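Local atomic coordinates of putative phosphoenolpyruvate-dependent sugar phosphotransferase system (PTS) permease (Klebsiella pneumoniae subsp. pneumoniae, PDB entry 3MTQ), a protein that probably serves as a IIA component of the mannose family in the phosphotransferase system, passing phosphoryl groups along during sugar uptake. Residues E94-L99 / F104-G109; E79-T84 / K129-A134; H51-Y56 / E68-R73. All coordinates share one frame; numbering follows the deposited sequence.

Contact 1. Residues E94-L99 / F104-G109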
ATOM      1  N   GLU A  94      -0.887  -9.790  15.556  1.00 22.06           N
ATOM      2  CA  GLU A  94      -0.718  -9.233  16.858  1.00 22.55           C
ATOM      3  C   GLU A  94      -1.827  -8.252  17.273  1.00 24.18           C
ATOM      4  O   GLU A  94      -2.034  -8.042  18.465  1.00 24.41           O
ATOM      5  CB  GLU A  94       0.666  -8.548  16.927  1.00 22.42           C
ATOM      6  CG  GLU A  94       1.781  -9.502  16.906  1.00 25.28           C
ATOM      7  CD  GLU A  94       1.813 -10.363  18.165  1.00 28.29           C
ATOM      8  OE1 GLU A  94       1.560  -9.840  19.284  1.00 32.61           O
ATOM      9  OE2 GLU A  94       2.064 -11.564  18.022  1.00 31.30           O
ATOM     10  N   PHE A  95      -2.573  -7.691  16.311  1.00 24.37           N
ATOM     11  CA  PHE A  95      -3.602  -6.699  16.610  1.00 24.33           C
ATOM     12  C   PHE A  95      -4.997  -7.304  16.766  1.00 24.08           C
ATOM     13  O   PHE A  95      -5.865  -6.697  17.400  1.00 23.42           O
ATOM     14  CB  PHE A  95      -3.654  -5.623  15.522  1.00 24.62           C
ATOM     15  CG  PHE A  95      -2.584  -4.587  15.647  1.00 26.50           C
ATOM     16  CD1 PHE A  95      -2.739  -3.541  16.528  1.00 26.80           C
ATOM     17  CD2 PHE A  95      -1.421  -4.669  14.894  1.00 25.96           C
ATOM     18  CE1 PHE A  95      -1.735  -2.583  16.659  1.00 27.57           C
ATOM     19  CE2 PHE A  95      -0.424  -3.731  15.016  1.00 25.64           C
ATOM     20  CZ  PHE A  95      -0.576  -2.679  15.888  1.00 26.36           C
ATOM     21  N   VAL A  96      -5.181  -8.518  16.253  1.00 23.96           N
ATOM     22  CA  VAL A  96      -6.467  -9.209  16.347  1.00 25.01           C
ATOM     23  C   VAL A  96      -6.995  -9.313  17.799  1.00 25.64           C
ATOM     24  O   VAL A  96      -8.201  -9.264  18.044  1.00 24.70           O
ATOM     25  CB  VAL A  96      -6.357 -10.570  15.615  1.00 25.64           C
ATOM     26  CG1 VAL A  96      -7.514 -11.522  15.916  1.00 27.12           C
ATOM     27  CG2 VAL A  96      -6.211 -10.302  14.124  1.00 24.52           C
ATOM     28  N   ARG A  97      -6.080  -9.353  18.766  1.00 26.90           N
ATOM     29  CA  ARG A  97      -6.467  -9.509  20.172  1.00 27.81           C
ATOM     30  C   ARG A  97      -7.223  -8.297  20.695  1.00 28.15           C
ATOM     31  O   ARG A  97      -7.979  -8.403  21.658  1.00 28.02           O
ATOM     32  CB  ARG A  97      -5.239  -9.762  21.059  1.00 28.52           C
ATOM     33  CG  ARG A  97      -4.116  -8.822  20.833  1.00 29.67           C
ATOM     34  CD  ARG A  97      -3.293  -8.537  22.069  1.00 33.48           C
ATOM     35  NE  ARG A  97      -3.272  -9.639  23.027  1.00 38.22           N
ATOM     36  CZ  ARG A  97      -2.313 -10.557  23.147  1.00 41.24           C
ATOM     37  NH1 ARG A  97      -2.432 -11.509  24.082  1.00 40.51           N
ATOM     38  NH2 ARG A  97      -1.247 -10.544  22.358  1.00 43.70           N
ATOM     39  N   PHE A  98      -6.989  -7.133  20.087  1.00 28.83           N
ATOM     40  CA  PHE A  98      -7.607  -5.876  20.530  1.00 28.82           C
ATOM     41  C   PHE A  98      -9.020  -5.630  20.047  1.00 29.35           C
ATOM     42  O   PHE A  98      -9.634  -4.616  20.405  1.00 28.88           O
ATOM     43  CB  PHE A  98      -6.730  -4.683  20.166  1.00 29.53           C
ATOM     44  CG  PHE A  98      -5.394  -4.746  20.787  1.00 27.91           C
ATOM     45  CD1 PHE A  98      -5.204  -4.316  22.082  1.00 30.80           C
ATOM     46  CD2 PHE A  98      -4.317  -5.286  20.093  1.00 31.69           C
ATOM     47  CE1 PHE A  98      -3.935  -4.388  22.671  1.00 26.97           C
ATOM     48  CE2 PHE A  98      -3.055  -5.365  20.677  1.00 30.12           C
ATOM     49  CZ  PHE A  98      -2.880  -4.913  21.979  1.00 28.36           C
ATOM     50  N   LEU A  99      -9.591  -6.565  19.316  1.00 29.50           N
ATOM     51  CA  LEU A  99     -11.002  -6.417  18.987  1.00 30.30           C
ATOM     52  C   LEU A  99     -11.922  -6.431  20.252  1.00 31.16           C
ATOM     53  O   LEU A  99     -13.134  -6.219  20.142  1.00 32.01           O
ATOM     54  CB  LEU A  99     -11.422  -7.489  17.970  1.00 30.20           C
ATOM     55  CG  LEU A  99     -10.648  -7.561  16.640  1.00 31.37           C
ATOM     56  CD1 LEU A  99     -10.947  -8.846  15.886  1.00 30.51           C
ATOM     57  CD2 LEU A  99     -10.909  -6.317  15.763  1.00 31.24           C
ATOM     58  N   PHE A 104     -12.309   0.224  18.845  1.00 25.16           N
ATOM     59  CA  PHE A 104     -11.148  -0.293  18.128  1.00 24.76           C
ATOM     60  C   PHE A 104     -11.563  -0.875  16.790  1.00 24.21           C
ATOM     61  O   PHE A 104     -12.541  -1.642  16.688  1.00 23.16           O
ATOM     62  CB  PHE A 104     -10.441  -1.341  18.980  1.00 24.89           C
ATOM     63  CG  PHE A 104      -9.212  -1.913  18.348  1.00 26.20           C
ATOM     64  CD1 PHE A 104      -7.983  -1.336  18.559  1.00 25.92           C
ATOM     65  CD2 PHE A 104      -9.300  -3.034  17.546  1.00 25.65           C
ATOM     66  CE1 PHE A 104      -6.853  -1.855  17.967  1.00 27.08           C
ATOM     67  CE2 PHE A 104      -8.192  -3.565  16.952  1.00 25.85           C
ATOM     68  CZ  PHE A 104      -6.955  -2.982  17.170  1.00 25.82           C
ATOM     69  N   HIS A 105     -10.818  -0.500  15.760  1.00 23.24           N
ATOM     70  CA  HIS A 105     -11.090  -0.904  14.384  1.00 23.03           C
ATOM     71  C   HIS A 105      -9.814  -1.363  13.719  1.00 23.18           C
ATOM     72  O   HIS A 105      -8.775  -0.667  13.819  1.00 22.82           O
ATOM     73  CB  HIS A 105     -11.698   0.262  13.637  1.00 22.27           C
ATOM     74  CG  HIS A 105     -12.977   0.734  14.236  1.00 20.79           C
ATOM     75  ND1 HIS A 105     -14.204   0.184  13.892  1.00 20.86           N
ATOM     76  CD2 HIS A 105     -13.218   1.631  15.216  1.00 22.27           C
ATOM     77  CE1 HIS A 105     -15.142   0.779  14.603  1.00 24.04           C
ATOM     78  NE2 HIS A 105     -14.570   1.655  15.415  1.00 24.86           N
ATOM     79  N   LEU A 106      -9.867  -2.547  13.108  1.00 21.66           N
ATOM     80  CA  LEU A 106      -8.708  -3.194  12.484  1.00 20.77           C
ATOM     81  C   LEU A 106      -8.990  -3.398  11.014  1.00 21.86           C
ATOM     82  O   LEU A 106      -9.940  -4.108  10.655  1.00 20.61           O
ATOM     83  CB  LEU A 106      -8.336  -4.541  13.166  1.00 20.16           C
ATOM     84  CG  LEU A 106      -7.074  -5.271  12.632  1.00 19.29           C
ATOM     85  CD1 LEU A 106      -5.793  -4.334  12.786  1.00 18.92           C
ATOM     86  CD2 LEU A 106      -6.838  -6.648  13.336  1.00 18.86           C
ATOM     87  N   LEU A 107      -8.247  -2.699  10.178  1.00 21.90           N
ATOM     88  CA  LEU A 107      -8.274  -2.905   8.744  1.00 23.16           C
ATOM     89  C   LEU A 107      -6.973  -3.573   8.312  1.00 23.52           C
ATOM     90  O   LEU A 107      -5.890  -3.240   8.823  1.00 22.78           O
ATOM     91  CB  LEU A 107      -8.420  -1.577   8.034  1.00 23.15           C
ATOM     92  CG  LEU A 107      -9.712  -0.772   8.170  1.00 24.29           C
ATOM     93  CD1 LEU A 107     -10.040  -0.371   9.632  1.00 24.54           C
ATOM     94  CD2 LEU A 107      -9.552   0.455   7.274  1.00 25.28           C
ATOM     95  N   SER A 108      -7.067  -4.486   7.367  1.00 24.12           N
ATOM     96  CA  SER A 108      -5.877  -5.142   6.826  0.50 24.92           C
ATOM     97  C   SER A 108      -5.702  -4.800   5.370  1.00 24.98           C
ATOM     98  O   SER A 108      -6.649  -4.928   4.588  1.00 27.45           O
ATOM     99  CB  SER A 108      -5.987  -6.660   6.951  0.50 25.36           C
ATOM    100  OG  SER A 108      -6.706  -7.200   5.860  0.50 27.67           O
ATOM    101  N   GLY A 109      -4.487  -4.377   4.990  1.00 24.27           N
ATOM    102  CA  GLY A 109      -4.188  -4.040   3.571  1.00 22.92           C
ATOM    103  C   GLY A 109      -3.923  -2.570   3.304  1.00 22.05           C
ATOM    104  O   GLY A 109      -4.449  -1.964   2.382  1.00 21.42           O
TER

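Contact 2. Residues E79-T84 / K129-A134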
ATOM      1  N   GLU A  79     -11.278   6.776  19.560  1.00 26.54           N
ATOM      2  CA  GLU A  79     -11.304   5.770  18.514  0.50 26.53           C
ATOM      3  C   GLU A  79      -9.879   5.531  18.009  1.00 26.83           C
ATOM      4  O   GLU A  79      -9.103   6.502  17.764  1.00 26.40           O
ATOM      5  CB  GLU A  79     -12.223   6.232  17.387  0.50 26.61           C
ATOM      6  CG  GLU A  79     -12.840   5.160  16.549  0.50 26.16           C
ATOM      7  CD  GLU A  79     -13.809   5.778  15.572  0.50 28.06           C
ATOM      8  OE1 GLU A  79     -13.359   6.293  14.508  0.50 27.23           O
ATOM      9  OE2 GLU A  79     -15.018   5.785  15.890  0.50 28.17           O
ATOM     10  N   LEU A  80      -9.549   4.251  17.869  1.00 26.17           N
ATOM     11  CA  LEU A  80      -8.296   3.789  17.309  1.00 25.95           C
ATOM     12  C   LEU A  80      -8.582   2.981  16.048  1.00 25.35           C
ATOM     13  O   LEU A  80      -9.220   1.921  16.117  1.00 25.03           O
ATOM     14  CB  LEU A  80      -7.576   2.908  18.331  1.00 25.94           C
ATOM     15  CG  LEU A  80      -6.119   2.517  18.062  1.00 27.97           C
ATOM     16  CD1 LEU A  80      -5.327   3.739  17.500  1.00 26.19           C
ATOM     17  CD2 LEU A  80      -5.487   1.934  19.322  1.00 27.67           C
ATOM     18  N   ILE A  81      -8.102   3.478  14.909  1.00 24.64           N
ATOM     19  CA  ILE A  81      -8.197   2.766  13.634  1.00 24.51           C
ATOM     20  C   ILE A  81      -6.802   2.268  13.240  1.00 23.38           C
ATOM     21  O   ILE A  81      -5.918   3.070  12.933  1.00 24.12           O
ATOM     22  CB  ILE A  81      -8.837   3.638  12.519  1.00 25.13           C
ATOM     23  CG1 ILE A  81     -10.195   4.172  12.993  1.00 24.00           C
ATOM     24  CG2 ILE A  81      -8.972   2.826  11.202  1.00 23.05           C
ATOM     25  CD1 ILE A  81     -10.846   5.161  12.009  1.00 29.38           C
ATOM     26  N   VAL A  82      -6.603   0.950  13.313  1.00 22.24           N
ATOM     27  CA  VAL A  82      -5.329   0.320  12.953  1.00 21.39           C
ATOM     28  C   VAL A  82      -5.436  -0.247  11.540  1.00 21.65           C
ATOM     29  O   VAL A  82      -6.420  -0.975  11.191  1.00 21.19           O
ATOM     30  CB  VAL A  82      -4.909  -0.798  13.962  1.00 21.39           C
ATOM     31  CG1 VAL A  82      -3.527  -1.335  13.650  1.00 21.22           C
ATOM     32  CG2 VAL A  82      -4.946  -0.301  15.431  1.00 22.44           C
ATOM     33  N   ILE A  83      -4.482   0.117  10.700  1.00 21.33           N
ATOM     34  CA  ILE A  83      -4.395  -0.400   9.331  0.50 20.88           C
ATOM     35  C   ILE A  83      -3.032  -1.073   9.193  1.00 21.13           C
ATOM     36  O   ILE A  83      -1.959  -0.409   9.346  1.00 20.15           O
ATOM     37  CB  ILE A  83      -4.540   0.687   8.201  0.50 21.25           C
ATOM     38  CG1 ILE A  83      -5.727   1.638   8.417  0.50 21.08           C
ATOM     39  CG2 ILE A  83      -4.677  -0.011   6.849  0.50 20.29           C
ATOM     40  CD1 ILE A  83      -5.419   2.904   9.238  0.50 23.70           C
ATOM     41  N   THR A  84      -3.053  -2.383   8.970  1.00 20.34           N
ATOM     42  CA  THR A  84      -1.864  -3.177   8.876  1.00 19.59           C
ATOM     43  C   THR A  84      -1.549  -3.477   7.419  1.00 21.02           C
ATOM     44  O   THR A  84      -2.436  -3.380   6.520  1.00 18.88           O
ATOM     45  CB  THR A  84      -1.994  -4.508   9.640  1.00 20.29           C
ATOM     46  OG1 THR A  84      -3.072  -5.289   9.041  1.00 18.21           O
ATOM     47  CG2 THR A  84      -2.317  -4.260  11.105  1.00 18.29           C
ATOM     48  N   LYS A 129     -19.591   3.227   8.657  1.00 27.34           N
ATOM     49  CA  LYS A 129     -19.845   3.798   7.340  1.00 27.31           C
ATOM     50  C   LYS A 129     -18.569   4.356   6.754  1.00 25.21           C
ATOM     51  O   LYS A 129     -18.252   4.092   5.626  1.00 25.29           O
ATOM     52  CB  LYS A 129     -20.923   4.886   7.438  1.00 28.49           C
ATOM     53  CG  LYS A 129     -21.235   5.658   6.178  1.00 30.81           C
ATOM     54  CD  LYS A 129     -22.375   6.663   6.439  1.00 33.78           C
ATOM     55  CE  LYS A 129     -22.555   7.635   5.268  1.00 36.05           C
ATOM     56  NZ  LYS A 129     -21.782   8.890   5.443  1.00 39.61           N
ATOM     57  N   LEU A 130     -17.817   5.119   7.540  1.00 24.01           N
ATOM     58  CA  LEU A 130     -16.497   5.601   7.102  1.00 22.32           C
ATOM     59  C   LEU A 130     -15.573   4.495   6.542  1.00 21.37           C
ATOM     60  O   LEU A 130     -15.001   4.612   5.428  1.00 21.47           O
ATOM     61  CB  LEU A 130     -15.805   6.265   8.295  1.00 22.19           C
ATOM     62  CG  LEU A 130     -14.315   6.662   8.203  1.00 22.10           C
ATOM     63  CD1 LEU A 130     -14.148   7.856   7.307  1.00 24.21           C
ATOM     64  CD2 LEU A 130     -13.770   6.978   9.529  1.00 26.44           C
ATOM     65  N   ILE A 131     -15.348   3.477   7.352  1.00 20.20           N
ATOM     66  CA  ILE A 131     -14.419   2.398   7.044  1.00 21.40           C
ATOM     67  C   ILE A 131     -14.898   1.535   5.840  1.00 21.63           C
ATOM     68  O   ILE A 131     -14.164   1.278   4.920  1.00 21.76           O
ATOM     69  CB  ILE A 131     -14.194   1.500   8.289  1.00 21.05           C
ATOM     70  CG1 ILE A 131     -13.334   2.270   9.365  1.00 22.81           C
ATOM     71  CG2 ILE A 131     -13.515   0.211   7.877  1.00 21.16           C
ATOM     72  CD1 ILE A 131     -13.482   1.762  10.798  1.00 22.98           C
ATOM     73  N   THR A 132     -16.149   1.118   5.858  1.00 22.42           N
ATOM     74  CA  THR A 132     -16.667   0.320   4.761  1.00 22.96           C
ATOM     75  C   THR A 132     -16.660   1.101   3.436  1.00 22.93           C
ATOM     76  O   THR A 132     -16.183   0.577   2.428  1.00 24.26           O
ATOM     77  CB  THR A 132     -18.081  -0.235   5.090  1.00 23.15           C
ATOM     78  OG1 THR A 132     -18.913   0.840   5.497  1.00 26.87           O
ATOM     79  CG2 THR A 132     -18.022  -1.249   6.225  1.00 24.15           C
ATOM     80  N   GLU A 133     -17.163   2.342   3.440  1.00 22.93           N
ATOM     81  CA  GLU A 133     -17.118   3.208   2.244  1.00 23.21           C
ATOM     82  C   GLU A 133     -15.691   3.470   1.736  1.00 23.19           C
ATOM     83  O   GLU A 133     -15.405   3.418   0.514  1.00 22.87           O
ATOM     84  CB  GLU A 133     -17.857   4.539   2.470  1.00 24.00           C
ATOM     85  CG  GLU A 133     -19.416   4.380   2.507  1.00 26.89           C
ATOM     86  CD  GLU A 133     -20.195   5.689   2.658  1.00 31.45           C
ATOM     87  OE1 GLU A 133     -19.600   6.778   2.907  1.00 32.38           O
ATOM     88  OE2 GLU A 133     -21.433   5.616   2.550  1.00 32.32           O
ATOM     89  N   ALA A 134     -14.795   3.786   2.662  1.00 22.56           N
ATOM     90  CA  ALA A 134     -13.402   3.975   2.288  1.00 22.58           C
ATOM     91  C   ALA A 134     -12.806   2.704   1.660  1.00 21.75           C
ATOM     92  O   ALA A 134     -12.094   2.782   0.663  1.00 22.57           O
ATOM     93  CB  ALA A 134     -12.557   4.436   3.512  1.00 22.02           C
TER

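Contact 3. Residues H51-Y56 / E68-R73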
ATOM      1  N   HIS A  51       0.072   7.369  13.701  1.00 26.39           N
ATOM      2  CA  HIS A  51       1.234   6.812  14.365  1.00 26.32           C
ATOM      3  C   HIS A  51       1.655   5.629  13.573  1.00 26.13           C
ATOM      4  O   HIS A  51       0.839   4.960  12.935  1.00 25.97           O
ATOM      5  CB  HIS A  51       0.891   6.454  15.807  1.00 25.93           C
ATOM      6  CG  HIS A  51       0.281   7.602  16.536  1.00 28.31           C
ATOM      7  ND1 HIS A  51       1.030   8.494  17.278  1.00 31.40           N
ATOM      8  CD2 HIS A  51      -0.985   8.079  16.536  1.00 28.13           C
ATOM      9  CE1 HIS A  51       0.240   9.449  17.735  1.00 30.43           C
ATOM     10  NE2 HIS A  51      -0.985   9.223  17.294  1.00 31.79           N
ATOM     11  N   THR A  52       2.942   5.351  13.557  1.00 25.43           N
ATOM     12  CA  THR A  52       3.396   4.206  12.774  1.00 25.35           C
ATOM     13  C   THR A  52       4.049   3.155  13.660  1.00 26.49           C
ATOM     14  O   THR A  52       4.803   3.470  14.614  1.00 27.42           O
ATOM     15  CB  THR A  52       4.356   4.587  11.681  1.00 25.56           C
ATOM     16  OG1 THR A  52       5.546   5.167  12.279  1.00 24.65           O
ATOM     17  CG2 THR A  52       3.710   5.498  10.626  1.00 24.44           C
ATOM     18  N   LEU A  53       3.771   1.903  13.350  1.00 25.61           N
ATOM     19  CA  LEU A  53       4.490   0.804  13.955  1.00 25.04           C
ATOM     20  C   LEU A  53       5.230   0.063  12.848  1.00 25.61           C
ATOM     21  O   LEU A  53       4.613  -0.504  11.958  1.00 23.06           O
ATOM     22  CB  LEU A  53       3.579  -0.132  14.735  1.00 24.90           C
ATOM     23  CG  LEU A  53       4.304  -1.201  15.572  1.00 27.19           C
ATOM     24  CD1 LEU A  53       3.571  -1.546  16.893  1.00 29.16           C
ATOM     25  CD2 LEU A  53       4.675  -2.474  14.770  1.00 26.89           C
ATOM     26  N   CYS A  54       6.563   0.075  12.909  1.00 23.96           N
ATOM     27  CA  CYS A  54       7.352  -0.626  11.905  1.00 25.47           C
ATOM     28  C   CYS A  54       8.106  -1.801  12.534  1.00 26.15           C
ATOM     29  O   CYS A  54       9.115  -1.620  13.224  1.00 25.71           O
ATOM     30  CB  CYS A  54       8.328   0.313  11.210  1.00 25.27           C
ATOM     31  SG  CYS A  54       7.693   1.660  10.256  1.00 26.43           S
ATOM     32  N   ALA A  55       7.631  -3.000  12.248  1.00 26.43           N
ATOM     33  CA  ALA A  55       8.100  -4.246  12.836  1.00 27.24           C
ATOM     34  C   ALA A  55       9.365  -4.802  12.206  1.00 28.30           C
ATOM     35  O   ALA A  55       9.603  -4.661  11.014  1.00 26.88           O
ATOM     36  CB  ALA A  55       6.990  -5.314  12.746  1.00 26.93           C
ATOM     37  N   TYR A  56      10.186  -5.443  13.029  1.00 31.05           N
ATOM     38  CA  TYR A  56      11.398  -6.124  12.549  1.00 33.47           C
ATOM     39  C   TYR A  56      12.446  -5.185  11.960  1.00 36.68           C
ATOM     40  O   TYR A  56      13.223  -5.583  11.090  1.00 37.20           O
ATOM     41  CB  TYR A  56      11.038  -7.212  11.531  1.00 32.46           C
ATOM     42  CG  TYR A  56       9.934  -8.094  12.034  1.00 30.28           C
ATOM     43  CD1 TYR A  56      10.072  -8.792  13.206  1.00 27.66           C
ATOM     44  CD2 TYR A  56       8.743  -8.229  11.336  1.00 29.75           C
ATOM     45  CE1 TYR A  56       9.083  -9.583  13.672  1.00 28.40           C
ATOM     46  CE2 TYR A  56       7.736  -9.029  11.813  1.00 26.73           C
ATOM     47  CZ  TYR A  56       7.905  -9.705  12.956  1.00 28.59           C
ATOM     48  OH  TYR A  56       6.916 -10.493  13.450  1.00 28.40           O
ATOM     49  N   GLU A  68       1.362  -3.995  22.238  1.00 30.38           N
ATOM     50  CA  GLU A  68       0.515  -3.769  23.419  0.50 31.09           C
ATOM     51  C   GLU A  68       0.797  -2.414  24.071  1.00 31.49           C
ATOM     52  O   GLU A  68      -0.113  -1.749  24.595  1.00 30.92           O
ATOM     53  CB  GLU A  68       0.685  -4.895  24.478  0.50 31.45           C
ATOM     54  CG  GLU A  68       0.069  -6.289  24.123  0.50 30.97           C
ATOM     55  CD  GLU A  68      -0.468  -7.046  25.349  0.50 30.80           C
ATOM     56  OE1 GLU A  68       0.020  -6.785  26.464  0.50 31.87           O
ATOM     57  OE2 GLU A  68      -1.385  -7.894  25.212  0.50 28.69           O
ATOM     58  N   ALA A  69       2.075  -2.037  24.075  1.00 31.40           N
ATOM     59  CA  ALA A  69       2.503  -0.784  24.670  1.00 31.74           C
ATOM     60  C   ALA A  69       1.983   0.412  23.868  1.00 31.43           C
ATOM     61  O   ALA A  69       1.533   1.381  24.459  1.00 31.84           O
ATOM     62  CB  ALA A  69       4.035  -0.746  24.755  1.00 31.13           C
ATOM     63  N   LEU A  70       2.053   0.337  22.530  1.00 30.61           N
ATOM     64  CA  LEU A  70       1.526   1.396  21.675  1.00 29.98           C
ATOM     65  C   LEU A  70       0.019   1.597  21.863  1.00 29.71           C
ATOM     66  O   LEU A  70      -0.430   2.730  22.054  1.00 28.19           O
ATOM     67  CB  LEU A  70       1.837   1.148  20.204  1.00 30.17           C
ATOM     68  CG  LEU A  70       1.246   2.144  19.195  1.00 28.73           C
ATOM     69  CD1 LEU A  70       1.791   3.576  19.446  1.00 27.34           C
ATOM     70  CD2 LEU A  70       1.534   1.706  17.777  1.00 31.32           C
ATOM     71  N   VAL A  71      -0.754   0.510  21.827  1.00 29.42           N
ATOM     72  CA  VAL A  71      -2.218   0.607  21.942  1.00 29.05           C
ATOM     73  C   VAL A  71      -2.664   1.104  23.320  1.00 28.90           C
ATOM     74  O   VAL A  71      -3.590   1.913  23.433  1.00 27.53           O
ATOM     75  CB  VAL A  71      -2.876  -0.771  21.652  1.00 29.52           C
ATOM     76  CG1 VAL A  71      -4.396  -0.737  21.856  1.00 29.16           C
ATOM     77  CG2 VAL A  71      -2.484  -1.233  20.258  1.00 27.68           C
ATOM     78  N   ALA A  72      -1.998   0.598  24.357  1.00 28.47           N
ATOM     79  CA  ALA A  72      -2.245   0.985  25.754  1.00 28.98           C
ATOM     80  C   ALA A  72      -2.134   2.496  25.985  1.00 28.62           C
ATOM     81  O   ALA A  72      -2.681   3.008  26.952  1.00 28.27           O
ATOM     82  CB  ALA A  72      -1.272   0.219  26.712  1.00 28.36           C
ATOM     83  N   ARG A  73      -1.439   3.199  25.090  1.00 29.04           N
ATOM     84  CA  ARG A  73      -1.303   4.647  25.172  1.00 29.68           C
ATOM     85  C   ARG A  73      -2.596   5.449  24.916  1.00 28.28           C
ATOM     86  O   ARG A  73      -2.693   6.587  25.354  1.00 27.87           O
ATOM     87  CB  ARG A  73      -0.290   5.143  24.150  1.00 30.46           C
ATOM     88  CG  ARG A  73       1.211   4.961  24.454  1.00 35.49           C
ATOM     89  CD  ARG A  73       1.992   5.685  23.325  1.00 41.21           C
ATOM     90  NE  ARG A  73       1.305   6.940  22.950  1.00 46.15           N
ATOM     91  CZ  ARG A  73       1.559   7.685  21.867  1.00 48.41           C
ATOM     92  NH1 ARG A  73       2.532   7.375  21.017  1.00 50.02           N
ATOM     93  NH2 ARG A  73       0.841   8.781  21.654  1.00 48.91           N
TER

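Contact 1. Residues E94-L99 / F104-G109
The Phe-104 ring takes Phe-98 CB over one face, a CH-pi contact in which CB stands 3.5 Å from the Phe-104 ring centroid and 16° off the normal. The ring of Phe-98 leads away, its plane turned 39° from that of Phe-104, an oblique pair. Arg-97 CD covers one face of the Phe-98 ring, toward the rim, and Phe-95 CA sits at its edge. Phe-104 reaches the 3-10 turn after the helix, its CG anti to its backbone N (chi1 -179°). Leu-99 CD2 comes within 4.0 Å of Phe-104 CE2 and also touches CB of Leu-106, the two leucines crossing at about a right angle. Leu-106 CD1 lies 3.7 Å from Phe-95 CB; CD2 reaches Val-96 CG2 at 3.8 Å and also nears Phe-95 CB. No hydrogen bond crosses; the side chains meet through apolar atoms, and the carbonyl O of Phe-98 lies against the ring, 3.3 Å from Phe-104 CD2. This is the return half of the beta-alpha-beta unit of strand 79-84, helix 90-96 and strand 104-108; the Phe-95 and Phe-98 rings touch Val-67 of helix 63-72. Leu-107 and Ser-108 pair antiparallel with a strand of the second subunit, extending the sheet.

Contact 2. Residues E79-T84 / K129-A134
Ile-81 sends its CD1 from strand 79-84 toward helix 127-141, where Leu-130 and Ile-131 receive it. Along the helix, Lys-129 comes first and stays on the outer side, where a long ion pair links its NZ to Glu-133 OE1 at 4.0 Å, one helical turn further on. Leu-130 is the first to meet the strand. Its CG is anti to the backbone N (chi1 170°), which carries CD2 to 4.2 Å from Ile-81 CD1. Leu-118 of helix 112-120 and Arg-22 of strand 22-29 also pack on this leucine. Ile-131 follows, and its CD1 approaches the same methyl more loosely, 4.5 Å from Ile-81 CD1; the strand residue's end thus meets two successive helix residues. Ile-81 extends this far because its outer torsion is anti (chi2 174°), stretching CD1 away from the strand. Ile-131 also packs on His-105 of the neighbouring strand and on Tyr-144 of the second subunit. Further along, Glu-133 N closes the regular helical bond to Lys-129 O, and Ala-134 N makes the next one, 2.9 Å from Leu-130 O. Ala-134, last of the run, packs on Leu-114 and Leu-118 of helix 112-120. The three touching residues are all buried and wholly apolar, and their backbones stand well apart, with CA atoms of Ile-81 and Ile-131 9.1 Å from each other. A helix laid over an inner strand of a parallel sheet in this way belongs to the three-layer alpha/beta/alpha sandwich, whose 2-1-3-4 strand order fits the mannose-type IIA fold.

Contact 3. Residues H51-Y56 / E68-R73
Leu-53 and Leu-70 both place CG anti to the backbone N (chi1 176° in Leu-70), which sends the two side chains past each other in opposite directions between strand and helix. Leu-70 CD2 fits against the strand leucine, 3.9 Å from Leu-53 CD1 and 4.1 Å from Leu-53 CB. One end of the contact is more polar. Arg-73 is bent at its third torsion (chi3 38°), and its guanidinium comes to the imidazole of His-51, with NH2 lying 4.0 Å from His-51 CE1. The planes of ring and guanidinium are nearly perpendicular, 89° apart, and the guanidinium comes in obliquely. His-51 ND1 and Arg-73 NH1 remain 4.2 Å apart, with no hydrogen bond between them; the nearby guanidinium would probably make protonation of the imidazole less favourable. The imidazole also has an aromatic neighbour, meeting Phe-74 edge-to-face. Leu-53 packs further on Gln-66 and Val-67 of the same helix, while Thr-52 faces helix 32-44 on the other side of the strand. Strand 50-55, outermost of the sheet within the chain, leads into helix 63-72 and on to strand 79-84, two strands away: a beta-alpha-beta crossover of the parallel alpha/beta sandwich.

All three contacts lay helices on the same parallel sheet, at different depths. Contact 2 is the buried one, small and wholly apolar on an inner strand. Contacts 1 and 3 are partly buried and sit on the strands that are outermost within the chain, 104-108 being extended by the second subunit: aromatic rings and leucines fill contact 1, whereas contact 3 couples a leucine pair to an arginine and histidine near the surface. Strands 79-84 and 104-108 are hydrogen-bonded neighbours, so contacts 1 and 2 adjoin; Phe-104 also packs on Val-82. Contacts 1 and 3 meet where Phe-95 and Phe-98 rest on Val-71. Contacts 1 and 2 also touch the second subunit.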